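Diaminopimelate decarboxylase (Phaeodactylum tricornutum, PDB 7JPJ) probably catalyses the pyridoxal 5'-phosphate-dependent decarboxylation of diaminopimelate to lysine, working as an obligate dimer. Local coordinates at residues V285-L291 and G391-Y395; A23-P28 and A421-R427. All coordinates share one frame; numbering follows the deposited sequence.

Interaction 1 (V285-L291 and G391-Y395). With SO4 (sulfate ion), chain D.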
# COMPACT_ATOMS: atom_id res chain seq x y z
N VAL A 285 -2.69 -12.83 -14.98
CA VAL A 285 -1.61 -11.86 -15.12
C VAL A 285 -0.48 -12.07 -14.12
O VAL A 285 0.59 -11.48 -14.25
CB VAL A 285 -2.15 -10.42 -15.01
CG1 VAL A 285 -3.08 -10.10 -16.17
CG2 VAL A 285 -2.86 -10.22 -13.68
N ALA A 286 -0.70 -12.91 -13.10
CA ALA A 286 0.28 -13.08 -12.03
C ALA A 286 1.65 -13.48 -12.55
O ALA A 286 2.61 -12.72 -12.42
CB ALA A 286 -0.20 -14.11 -11.01
N MET A 287 1.76 -14.68 -13.13
CA MET A 287 3.04 -15.16 -13.64
C MET A 287 3.48 -14.45 -14.91
O MET A 287 4.59 -14.71 -15.39
CB MET A 287 2.97 -16.67 -13.92
CG MET A 287 2.58 -17.51 -12.71
SD MET A 287 3.52 -17.16 -11.21
CE MET A 287 5.21 -17.34 -11.79
N ALA A 288 2.66 -13.56 -15.46
CA ALA A 288 3.01 -12.84 -16.67
C ALA A 288 3.81 -11.58 -16.41
O ALA A 288 4.28 -10.95 -17.37
CB ALA A 288 1.74 -12.49 -17.47
N GLY A 289 3.97 -11.19 -15.15
CA GLY A 289 4.67 -9.96 -14.83
C GLY A 289 5.79 -10.21 -13.84
O GLY A 289 5.73 -11.13 -13.02
N ALA A 290 6.82 -9.37 -13.93
CA ALA A 290 8.00 -9.53 -13.08
C ALA A 290 8.60 -8.17 -12.78
O ALA A 290 8.72 -7.32 -13.67
CB ALA A 290 9.05 -10.43 -13.75
N LEU A 291 8.98 -7.97 -11.52
CA LEU A 291 9.71 -6.77 -11.12
C LEU A 291 11.20 -6.97 -11.40
O LEU A 291 11.79 -7.97 -10.98
CB LEU A 291 9.48 -6.46 -9.65
CG LEU A 291 10.33 -5.34 -9.04
CD1 LEU A 291 9.91 -3.98 -9.58
CD2 LEU A 291 10.28 -5.37 -7.53
N GLY A 391 6.16 -13.53 -10.67
CA GLY A 391 4.80 -13.56 -10.14
C GLY A 391 4.30 -12.22 -9.66
O GLY A 391 3.44 -12.16 -8.79
N SER A 392 4.83 -11.13 -10.22
CA SER A 392 4.52 -9.78 -9.77
C SER A 392 3.66 -9.02 -10.78
O SER A 392 3.72 -7.79 -10.85
CB SER A 392 5.81 -9.01 -9.49
OG SER A 392 6.59 -9.67 -8.51
N GLY A 393 2.86 -9.74 -11.56
CA GLY A 393 1.97 -9.13 -12.52
C GLY A 393 0.55 -8.90 -12.03
O GLY A 393 -0.26 -8.33 -12.76
N ALA A 394 0.24 -9.34 -10.81
CA ALA A 394 -1.09 -9.19 -10.24
C ALA A 394 -0.98 -8.51 -8.89
O ALA A 394 -0.22 -8.95 -8.02
CB ALA A 394 -1.78 -10.55 -10.09
N TYR A 395 -1.74 -7.42 -8.72
CA TYR A 395 -1.80 -6.69 -7.45
C TYR A 395 -0.43 -6.20 -7.01
O TYR A 395 -0.09 -6.23 -5.82
CB TYR A 395 -2.47 -7.54 -6.37
CG TYR A 395 -3.83 -8.05 -6.78
CD1 TYR A 395 -4.92 -7.20 -6.83
CD2 TYR A 395 -4.01 -9.38 -7.12
CE1 TYR A 395 -6.16 -7.66 -7.21
CE2 TYR A 395 -5.26 -9.85 -7.50
CZ TYR A 395 -6.33 -8.99 -7.54
OH TYR A 395 -7.57 -9.44 -7.92
S SO4 D . -8.49 -13.06 -8.08
O1 SO4 D . -7.38 -13.72 -7.39
O2 SO4 D . -9.04 -13.98 -9.08
O3 SO4 D . -8.01 -11.86 -8.75
O4 SO4 D . -9.51 -12.70 -7.11
O HOH W 1 6.45 -14.24 -13.32
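At the seam between the TIM-barrel domain and the beta domain of this fold-type III decarboxylase, the type I turn A286-G289 meets the glycine-rich loop G391-Y395 beside the active site. Backbone atoms carry most of the contact. G393 N gives its hydrogen to A286 O at 3.1 Å, in the carbonyl plane on a lone pair, and S392 N bonds to G289 O at 2.9 Å, approaching from above that carbonyl plane. A286 O and V285 O are also met by CA-H groups, of G391 and G393 respectively. Water 1 ties the turn to the loop a third way: it accepts from G391 N at 2.8 Å and lies in donating reach of M287 O and G289 O.

The two backbones pass so close that a CB on G289 or G393 would probably run into the other segment, and G391 takes a positive phi (64°), which glycine adopts easily. A394 points its CB at the turn, touching V285 CG2 at 3.8 Å and lying 4.0 Å from A286 CB. M287 curls back through bends at chi2 and chi3, bringing SD near G391 CA. At the far end of the loop, Y395 OH donates to O3 of a sulfate at 2.6 Å, with O3 at the ring edge, near the ring plane; the ion, probably from the crystallisation liquor, is also bonded to T282 OG1, G238 N and G281 N.

S392 OG hydrogen-bonds to M389 O on strand 386-390, whose antiparallel neighbour 289-300 starts at G289, while V285 packs on helices 34-45 and 65-73.

Interaction 2 (A23-P28 and A421-R427)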
# COMPACT_ATOMS: atom_id res chain seq x y z
N ALA A 23 15.10 -0.38 -22.52
CA ALA A 23 13.86 0.18 -23.05
C ALA A 23 13.17 1.08 -22.03
O ALA A 23 12.43 1.99 -22.42
CB ALA A 23 12.92 -0.95 -23.48
N ALA A 24 13.39 0.85 -20.74
CA ALA A 24 12.75 1.62 -19.69
C ALA A 24 13.66 2.70 -19.11
O ALA A 24 13.22 3.45 -18.23
CB ALA A 24 12.27 0.69 -18.57
N GLY A 25 14.90 2.80 -19.57
CA GLY A 25 15.80 3.82 -19.08
C GLY A 25 16.40 3.57 -17.72
O GLY A 25 16.85 4.52 -17.06
N GLY A 26 16.43 2.32 -17.26
CA GLY A 26 17.01 1.97 -15.98
C GLY A 26 16.03 1.21 -15.11
O GLY A 26 14.87 0.98 -15.48
N THR A 27 16.51 0.82 -13.94
CA THR A 27 15.74 0.08 -12.96
C THR A 27 15.19 1.02 -11.90
O THR A 27 15.73 2.11 -11.67
CB THR A 27 16.61 -1.00 -12.30
OG1 THR A 27 17.94 -0.49 -12.11
CG2 THR A 27 16.67 -2.25 -13.18
N PRO A 28 14.08 0.65 -11.22
CA PRO A 28 13.29 -0.57 -11.39
C PRO A 28 12.26 -0.47 -12.51
O PRO A 28 12.03 0.62 -13.03
CB PRO A 28 12.60 -0.71 -10.03
CG PRO A 28 12.41 0.69 -9.58
CD PRO A 28 13.60 1.46 -10.09
N ALA A 421 11.76 -5.74 -26.38
CA ALA A 421 11.12 -4.98 -25.32
C ALA A 421 10.42 -3.75 -25.89
O ALA A 421 10.97 -3.05 -26.74
CB ALA A 421 12.13 -4.55 -24.26
N HIS A 422 9.19 -3.51 -25.43
CA HIS A 422 8.43 -2.32 -25.80
C HIS A 422 7.96 -1.62 -24.53
O HIS A 422 7.36 -2.25 -23.66
CB HIS A 422 7.22 -2.67 -26.67
CG HIS A 422 7.53 -3.59 -27.81
ND1 HIS A 422 8.05 -3.15 -29.01
CD2 HIS A 422 7.38 -4.93 -27.94
CE1 HIS A 422 8.21 -4.17 -29.83
NE2 HIS A 422 7.82 -5.27 -29.20
N LEU A 423 8.22 -0.32 -24.45
CA LEU A 423 7.76 0.47 -23.31
C LEU A 423 6.27 0.74 -23.45
O LEU A 423 5.80 1.19 -24.49
CB LEU A 423 8.54 1.79 -23.24
CG LEU A 423 8.38 2.69 -22.02
CD1 LEU A 423 8.80 1.98 -20.75
CD2 LEU A 423 9.18 3.97 -22.20
N ILE A 424 5.51 0.43 -22.39
CA ILE A 424 4.07 0.67 -22.37
C ILE A 424 3.66 1.67 -21.30
O ILE A 424 2.48 2.02 -21.21
CB ILE A 424 3.28 -0.64 -22.21
CG1 ILE A 424 3.73 -1.40 -20.96
CG2 ILE A 424 3.45 -1.51 -23.44
CD1 ILE A 424 3.03 -2.72 -20.78
N ARG A 425 4.60 2.15 -20.48
CA ARG A 425 4.33 3.21 -19.52
C ARG A 425 5.67 3.82 -19.14
O ARG A 425 6.49 3.15 -18.50
CB ARG A 425 3.61 2.69 -18.28
CG ARG A 425 3.05 3.79 -17.39
CD ARG A 425 2.28 3.20 -16.22
NE ARG A 425 3.16 2.74 -15.15
CZ ARG A 425 2.74 2.08 -14.07
NH1 ARG A 425 1.45 1.80 -13.93
NH2 ARG A 425 3.60 1.69 -13.15
N LYS A 426 5.89 5.07 -19.52
CA LYS A 426 7.15 5.73 -19.21
C LYS A 426 7.25 6.03 -17.72
O LYS A 426 6.24 6.16 -17.02
CB LYS A 426 7.30 7.02 -20.02
CG LYS A 426 6.15 8.00 -19.88
CD LYS A 426 6.40 9.26 -20.72
CE LYS A 426 5.19 10.19 -20.71
NZ LYS A 426 5.45 11.44 -21.49
N ARG A 427 8.48 6.11 -17.23
CA ARG A 427 8.71 6.40 -15.82
C ARG A 427 8.11 7.75 -15.46
O ARG A 427 8.15 8.70 -16.24
CB ARG A 427 10.21 6.39 -15.51
CG ARG A 427 10.55 6.58 -14.04
CD ARG A 427 12.05 6.56 -13.81
NE ARG A 427 12.70 5.47 -14.53
CZ ARG A 427 12.80 4.22 -14.08
NH1 ARG A 427 12.30 3.90 -12.89
NH2 ARG A 427 13.41 3.30 -14.81
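R427 reaches across to the loop after helix 14-24 with its guanidinium group set against a row of backbone carbonyls. Its CG lies anti to the backbone N (chi1 -176°), and a bend at chi3 (-45°) swings the head toward P28, whose side chain it crosses at about a right angle. NH1 donates to P28 O at 3.3 Å, in the carbonyl plane but with the oxygen tilted 19° out of the guanidinium plane. NH2 meets G26 O at 2.8 Å, edge-on and in plane, yet the bond is bent and weak; a second weak one goes to A24 O. A leucine here, lacking NH1 and NH2, would probably leave the carbonyls of A24, G26 and P28 without these bonds and the 25-28 loop freer to shift.

The other half of the contact is mostly apolar. L423 lays its two methyls against the helix end, CD2 3.8 Å from A23 O and CD1 4.1 Å from A24 CA. At the start of the strand, A421 and A23 point their methyl groups at each other, with 3.8 Å between the two CB atoms.

G25 leaves the helix with positive phi, G26 continues the turn, and a cis peptide bond precedes P28. I424 and R425 both face E412, forming a classic beta bulge where the chain turns its corner after strand 421-423. The arrangement is that of an N-terminal helix packed against strand 421-423 of the beta domain, with an arginine donating to main-chain carbonyls at the helix end and in the loop that follows.

The two contacts have centres about 16 Å apart and touch directly, L291 CD1 lying 4.3 Å from P28 CB. Both reach the same mixed sheet: strand 29-33, which follows P28, pairs antiparallel with 289-300 and parallel with 412-415, which in turn pairs with 421-423. Along the chain, 23-28 comes first, then 285-291, 391-395 and finally 421-427, so interaction 2 brackets interaction 1. The barrel-forming sequence lies largely between 23-28 and 285-291, and the beta domain is therefore built from both ends of the chain. Interaction 1 is buried near the D-lysine site and interaction 2 lies at the surface; both reach the second subunit, interaction 1 through Y395 and interaction 2 through 421-427.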